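Local coordinates for protein aminoglycoside 3'-phosphotransferase AphA1-IAB (Acinetobacter baumannii, PDB 4FEU) that phosphorylates the 3'-hydroxyl of kanamycin and structurally related aminoglycosides with ATP, conferring resistance to these antibiotics, at residues P81-K86 with G214-G219; T100-K105 with N204-E209. All coordinates share one frame; numbering follows the deposited sequence. Where two conformers were deposited one is given.

Contact 1: residues P81-K86 with G214-G219. With 537 (2,6-dihydroanthra/1,9-cd/pyrazol-6-one), chain H.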
loop_
_atom_site.group_PDB
_atom_site.type_symbol
_atom_site.label_atom_id
_atom_site.label_comp_id
_atom_site.label_asym_id
_atom_site.label_seq_id
_atom_site.Cartn_x
_atom_site.Cartn_y
_atom_site.Cartn_z
ATOM N N PRO A 81 7.005 12.112 0.262
ATOM C CA PRO A 81 8.354 11.510 0.317
ATOM C C PRO A 81 8.310 10.043 -0.114
ATOM O O PRO A 81 7.679 9.208 0.546
ATOM C CB PRO A 81 8.768 11.704 1.776
ATOM C CG PRO A 81 7.475 11.730 2.543
ATOM C CD PRO A 81 6.380 12.156 1.610
ATOM N N LEU A 82 8.945 9.735 -1.246
ATOM C CA LEU A 82 8.943 8.375 -1.787
ATOM C C LEU A 82 10.340 7.913 -2.244
ATOM O O LEU A 82 11.235 8.753 -2.436
ATOM C CB LEU A 82 8.005 8.317 -3.023
ATOM C CG LEU A 82 6.573 8.862 -2.979
ATOM C CD1 LEU A 82 5.922 8.623 -4.304
ATOM C CD2 LEU A 82 5.746 8.173 -1.940
ATOM N N PRO A 83 10.533 6.601 -2.534
ATOM C CA PRO A 83 11.823 6.172 -3.113
ATOM C C PRO A 83 11.996 6.818 -4.504
ATOM O O PRO A 83 11.003 6.957 -5.234
ATOM C CB PRO A 83 11.666 4.648 -3.223
ATOM C CG PRO A 83 10.579 4.285 -2.221
ATOM C CD PRO A 83 9.618 5.447 -2.359
ATOM N N THR A 84 13.238 7.213 -4.843
ATOM C CA THR A 84 13.642 7.854 -6.106
ATOM C C THR A 84 13.854 6.796 -7.212
ATOM O O THR A 84 14.490 5.781 -6.939
ATOM C CB THR A 84 14.963 8.649 -5.852
ATOM O OG1 THR A 84 14.726 9.680 -4.894
ATOM C CG2 THR A 84 15.573 9.253 -7.127
ATOM N N ILE A 85 13.372 7.050 -8.458
ATOM C CA ILE A 85 13.602 6.145 -9.603
ATOM C C ILE A 85 15.017 6.384 -10.182
ATOM O O ILE A 85 15.284 7.425 -10.779
ATOM C CB ILE A 85 12.502 6.290 -10.701
ATOM C CG1 ILE A 85 11.113 5.928 -10.144
ATOM C CG2 ILE A 85 12.839 5.465 -11.974
ATOM C CD1 ILE A 85 9.936 6.584 -10.898
ATOM N N LYS A 86 15.906 5.421 -9.999
ATOM C CA LYS A 86 17.263 5.458 -10.520
ATOM C C LYS A 86 17.265 4.959 -11.980
ATOM O O LYS A 86 17.866 5.573 -12.854
ATOM C CB LYS A 86 18.166 4.566 -9.666
ATOM C CG LYS A 86 18.924 5.292 -8.579
ATOM C CD LYS A 86 20.144 4.478 -8.175
ATOM C CE LYS A 86 21.449 5.027 -8.716
ATOM N NZ LYS A 86 22.171 5.841 -7.698
ATOM N N GLY A 214 8.438 8.391 4.954
ATOM C CA GLY A 214 7.953 8.102 3.611
ATOM C C GLY A 214 7.117 6.854 3.476
ATOM O O GLY A 214 6.893 6.147 4.451
ATOM N N CYS A 215 6.636 6.596 2.264
ATOM C CA CYS A 215 5.839 5.416 1.958
ATOM C C CYS A 215 6.342 4.749 0.724
ATOM O O CYS A 215 6.985 5.382 -0.120
ATOM C CB CYS A 215 4.353 5.726 1.853
ATOM S SG CYS A 215 3.944 6.872 0.524
ATOM N N ILE A 216 6.082 3.440 0.654
ATOM C CA ILE A 216 6.480 2.549 -0.422
ATOM C C ILE A 216 5.230 1.821 -0.921
ATOM O O ILE A 216 4.158 1.987 -0.332
ATOM C CB ILE A 216 7.600 1.577 0.093
ATOM C CG1 ILE A 216 7.120 0.691 1.278
ATOM C CG2 ILE A 216 8.885 2.357 0.464
ATOM C CD1 ILE A 216 7.958 -0.587 1.566
ATOM N N ASP A 217 5.374 1.012 -1.990
ATOM C CA ASP A 217 4.339 0.157 -2.585
ATOM C C ASP A 217 3.174 0.981 -3.117
ATOM O O ASP A 217 2.007 0.783 -2.746
ATOM C CB ASP A 217 3.907 -0.939 -1.578
ATOM C CG ASP A 217 3.267 -2.181 -2.164
ATOM O OD1 ASP A 217 3.098 -2.239 -3.409
ATOM O OD2 ASP A 217 2.910 -3.091 -1.374
ATOM N N VAL A 218 3.510 1.877 -4.050
ATOM C CA VAL A 218 2.578 2.848 -4.633
ATOM C C VAL A 218 1.853 2.423 -5.917
ATOM O O VAL A 218 1.197 3.267 -6.544
ATOM C CB VAL A 218 3.220 4.270 -4.722
ATOM C CG1 VAL A 218 3.758 4.721 -3.367
ATOM C CG2 VAL A 218 4.306 4.322 -5.790
ATOM N N GLY A 219 1.929 1.135 -6.267
ATOM C CA GLY A 219 1.308 0.575 -7.467
ATOM C C GLY A 219 -0.180 0.808 -7.647
ATOM O O GLY A 219 -0.657 0.804 -8.792
HETATM C C1 537 H . 11.717 0.770 -2.577
HETATM C C2 537 H . 11.963 1.060 -1.235
HETATM C C3 537 H . 11.670 0.102 -0.269
HETATM C C4 537 H . 11.177 -1.168 -0.665
HETATM C C5 537 H . 10.867 -1.420 -2.007
HETATM C C6 537 H . 11.154 -0.451 -2.963
HETATM C C11 537 H . 11.670 -0.665 1.976
HETATM C C12 537 H . 12.023 -0.252 3.234
HETATM C C13 537 H . 11.787 -1.128 4.304
HETATM C C14 537 H . 11.235 -2.391 4.017
HETATM C C15 537 H . 10.907 -2.778 2.699
HETATM C C16 537 H . 11.186 -1.915 1.639
HETATM C C20 537 H . 10.956 -2.185 0.280
HETATM C C21 537 H . 11.940 0.344 1.087
HETATM O O22 537 H . 10.474 -3.259 -0.093
HETATM N N23 537 H . 12.440 1.327 1.851
HETATM N N24 537 H . 12.510 0.984 3.057
#

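Contact 2: residues T100-K105 with N204-E209. With 537 (2,6-dihydroanthra/1,9-cd/pyrazol-6-one), chain H.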
loop_
_atom_site.group_PDB
_atom_site.type_symbol
_atom_site.label_atom_id
_atom_site.label_comp_id
_atom_site.label_asym_id
_atom_site.label_seq_id
_atom_site.Cartn_x
_atom_site.Cartn_y
_atom_site.Cartn_z
ATOM N N THR A 100 15.917 3.963 -4.887
ATOM C CA THR A 100 16.677 4.103 -3.650
ATOM C C THR A 100 15.778 3.593 -2.497
ATOM O O THR A 100 14.558 3.590 -2.630
ATOM C CB THR A 100 16.996 5.563 -3.376
ATOM O OG1 THR A 100 15.763 6.270 -3.186
ATOM C CG2 THR A 100 17.870 6.188 -4.450
ATOM N N ALA A 101 16.372 3.187 -1.370
ATOM C CA ALA A 101 15.596 2.762 -0.223
ATOM C C ALA A 101 15.252 3.960 0.669
ATOM O O ALA A 101 15.979 4.951 0.698
ATOM C CB ALA A 101 16.395 1.757 0.575
ATOM N N ILE A 102 14.159 3.846 1.425
ATOM C CA ILE A 102 13.775 4.830 2.424
ATOM C C ILE A 102 14.387 4.281 3.708
ATOM O O ILE A 102 14.075 3.151 4.091
ATOM C CB ILE A 102 12.247 5.048 2.543
ATOM C CG1 ILE A 102 11.654 5.646 1.240
ATOM C CG2 ILE A 102 11.957 5.971 3.746
ATOM C CD1 ILE A 102 10.105 5.941 1.324
ATOM N N PRO A 103 15.339 5.010 4.334
ATOM C CA PRO A 103 15.996 4.466 5.548
ATOM C C PRO A 103 15.052 4.289 6.741
ATOM O O PRO A 103 14.092 5.027 6.874
ATOM C CB PRO A 103 17.100 5.490 5.839
ATOM C CG PRO A 103 16.600 6.769 5.240
ATOM C CD PRO A 103 15.856 6.357 3.991
ATOM N N GLY A 104 15.319 3.317 7.588
ATOM C CA GLY A 104 14.472 3.083 8.751
ATOM C C GLY A 104 13.699 1.778 8.761
ATOM O O GLY A 104 14.053 0.826 8.059
ATOM N N LYS A 105 12.640 1.728 9.565
ATOM C CA LYS A 105 11.848 0.520 9.765
ATOM C C LYS A 105 10.397 0.755 9.403
ATOM O O LYS A 105 9.936 1.899 9.448
ATOM C CB LYS A 105 11.907 0.086 11.258
ATOM C CG LYS A 105 13.294 -0.070 11.894
ATOM C CD LYS A 105 13.958 -1.402 11.572
ATOM C CE LYS A 105 15.287 -1.200 10.869
ATOM N NZ LYS A 105 15.800 -2.460 10.263
ATOM N N ASN A 204 3.963 -0.561 4.738
ATOM C CA ASN A 204 4.217 0.421 3.691
ATOM C C ASN A 204 4.595 1.813 4.152
ATOM O O ASN A 204 4.944 2.634 3.312
ATOM C CB ASN A 204 3.092 0.417 2.672
ATOM C CG ASN A 204 3.033 -0.905 1.960
ATOM O OD1 ASN A 204 4.035 -1.611 1.863
ATOM N ND2 ASN A 204 1.860 -1.296 1.497
ATOM N N LEU A 205 4.602 2.060 5.480
ATOM C CA LEU A 205 4.997 3.354 6.007
ATOM C C LEU A 205 6.246 3.249 6.813
ATOM O O LEU A 205 6.340 2.415 7.720
ATOM C CB LEU A 205 3.834 4.012 6.726
ATOM C CG LEU A 205 2.775 4.387 5.722
ATOM C CD1 LEU A 205 1.458 3.757 6.018
ATOM C CD2 LEU A 205 2.840 5.808 5.373
ATOM N N ILE A 206 7.247 4.030 6.414
ATOM C CA ILE A 206 8.614 3.985 6.913
ATOM C C ILE A 206 8.953 5.041 7.956
ATOM O O ILE A 206 8.789 6.239 7.716
ATOM C CB ILE A 206 9.645 3.922 5.722
ATOM C CG1 ILE A 206 9.158 2.997 4.579
ATOM C CG2 ILE A 206 11.064 3.501 6.210
ATOM C CD1 ILE A 206 8.865 1.427 4.983
ATOM N N PHE A 207 9.476 4.583 9.096
ATOM C CA PHE A 207 9.847 5.434 10.218
ATOM C C PHE A 207 11.343 5.498 10.422
ATOM O O PHE A 207 12.055 4.508 10.219
ATOM C CB PHE A 207 9.159 4.953 11.506
ATOM C CG PHE A 207 7.746 5.463 11.682
ATOM C CD1 PHE A 207 6.678 4.842 11.038
ATOM C CD2 PHE A 207 7.479 6.544 12.516
ATOM C CE1 PHE A 207 5.374 5.303 11.212
ATOM C CE2 PHE A 207 6.172 7.010 12.687
ATOM C CZ PHE A 207 5.124 6.388 12.035
ATOM N N ASP A 208 11.819 6.678 10.803
ATOM C CA ASP A 208 13.215 6.892 11.136
ATOM C C ASP A 208 13.313 7.960 12.187
ATOM O O ASP A 208 12.858 9.096 11.971
ATOM C CB ASP A 208 14.102 7.197 9.920
ATOM C CG ASP A 208 15.570 6.900 10.165
ATOM O OD1 ASP A 208 15.925 6.552 11.317
ATOM O OD2 ASP A 208 16.359 6.981 9.202
ATOM N N GLU A 209 13.874 7.557 13.356
ATOM C CA GLU A 209 14.106 8.370 14.562
ATOM C C GLU A 209 12.810 9.037 15.032
ATOM O O GLU A 209 12.728 10.270 15.114
ATOM C CB GLU A 209 15.257 9.381 14.348
ATOM C CG GLU A 209 16.593 8.721 14.029
ATOM C CD GLU A 209 17.477 9.378 12.981
ATOM O OE1 GLU A 209 18.605 8.876 12.773
ATOM O OE2 GLU A 209 17.043 10.376 12.359
HETATM C C1 537 H . 11.717 0.770 -2.577
HETATM C C2 537 H . 11.963 1.060 -1.235
HETATM C C3 537 H . 11.670 0.102 -0.269
HETATM C C4 537 H . 11.177 -1.168 -0.665
HETATM C C5 537 H . 10.867 -1.420 -2.007
HETATM C C6 537 H . 11.154 -0.451 -2.963
HETATM C C11 537 H . 11.670 -0.665 1.976
HETATM C C12 537 H . 12.023 -0.252 3.234
HETATM C C13 537 H . 11.787 -1.128 4.304
HETATM C C14 537 H . 11.235 -2.391 4.017
HETATM C C15 537 H . 10.907 -2.778 2.699
HETATM C C16 537 H . 11.186 -1.915 1.639
HETATM C C20 537 H . 10.956 -2.185 0.280
HETATM C C21 537 H . 11.940 0.344 1.087
HETATM O O22 537 H . 10.474 -3.259 -0.093
HETATM N N23 537 H . 12.440 1.327 1.851
HETATM N N24 537 H . 12.510 0.984 3.057
#

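Contact 1: residues P81-K86 with G214-G219
Leu82 and Pro83 meet Cys215 and Ile216 beside the pocket that holds the anthrapyrazolone 537, probably the nucleotide site, a worked example of how two chain segments can share the building of one apolar wall, here given by Pro83 and Ile216. A single backbone bond joins them, from Cys215 N to Pro81 O (3.3 Å, 156° at the hydrogen). Beyond it the contact passes to side chains. Leu82 holds CG anti to its carbonyl carbon (chi1 -50°), and one branch, CD2, does the touching. It converges with Pro83 CD on Cys215 O, at 3.6 Å and 3.5 Å respectively. Leu82 CD2 also lies 3.3 Å from Cys215 SG, a close approach, and reaches Val218 CG1 at 4.2 Å, whereas Pro83 CG continues to Ile216 CG2 (3.7 Å). Ile216 puts CG1 between its backbone N and carbonyl carbon (chi1 61°), which spreads its two branches beneath one face of 537. CG2 underlies the middle of the ring system, while CD1 extends along it to C16 (3.5 Å). Pro83 approaches from the same side but at the rim, with CG 3.6 Å from 537 C2. In this kinase-like fold, Asp217-Val218-Gly219 probably corresponds to the DFG motif of protein kinases, and Asp217 touches bound kanamycin. Glu69 of helix 62-76 receives a hydrogen bond from Val218 N. The same helix meets Leu82, Pro83 and Val218, helix 118-134 packs on Pro81 and Cys215 through Phe128, and strand 205-208 lies beside strand 211-215.

Contact 2: residues T100-K105 with N204-E209
Ile102 and Ile206 pack together where the interlobe hinge of this kinase-like fold meets a strand of the C-terminal lobe, illustrating how one side chain can serve both the fold and the pocket. Ile206 makes the point atom by atom. Its CB sits 3.7 Å from Ile102 CG2. From there the chain forks: chi1 of -40° sets CG1 beside the backbone N and leaves CG2 anti to it. CG2 pushes against the hinge, meeting Ile102 CG2 at 3.6 Å and Pro103 O at 3.5 Å. CG1 lies 4.2 Å from both Ile102 CG2 and 537 N24, and the tip, CD1, comes 3.9 Å from 537 C13, over the same ring face that Ile216 covers. Ile102 itself bonds the two pyrazole nitrogens with its backbone: its N donates to 537 N23 and its O accepts from 537 N24 (2.9 Å), a donor-acceptor pair resembling the hinge bonds by which kinases hold adenine, here made by one residue. The side chains of Pro103 and Asp208 cross at about a right angle, Pro103 CB facing Asp208 OD2. The backbone then turns at Gly104 with positive phi, its CA making a CA-H...O contact to Phe207 O (3.2 Å). Lys105 joins the strand as an antiparallel hydrogen-bonded pair with Phe207, whose ring leads away toward helices 107-113 and 118-134. Of the two bonds, Phe207 N to Lys105 O is the straighter, 2.7 Å long and 176° at the hydrogen.

Followed from the N terminus, the chain passes residues 81-86, continues along strand 85-90, returns antiparallel on strand 94-100, and reaches the hinge at 100-105. A largely helical and loop stretch, with short strands 105-106 and 194-196, follows until residues 204-209 return to the hinge and close contact 2. After a short turn, strand 211-215 leads into 214-219, which closes contact 1 around the other loop. Contact 2 is thus nested inside contact 1. Strands 205-208 and 211-215 are sheet neighbours, with Gly214 O and Ile206 N 2.9 Å apart. Together the contacts tie the five-stranded N-terminal sheet to the C-terminal lobe, with 537 bound against both.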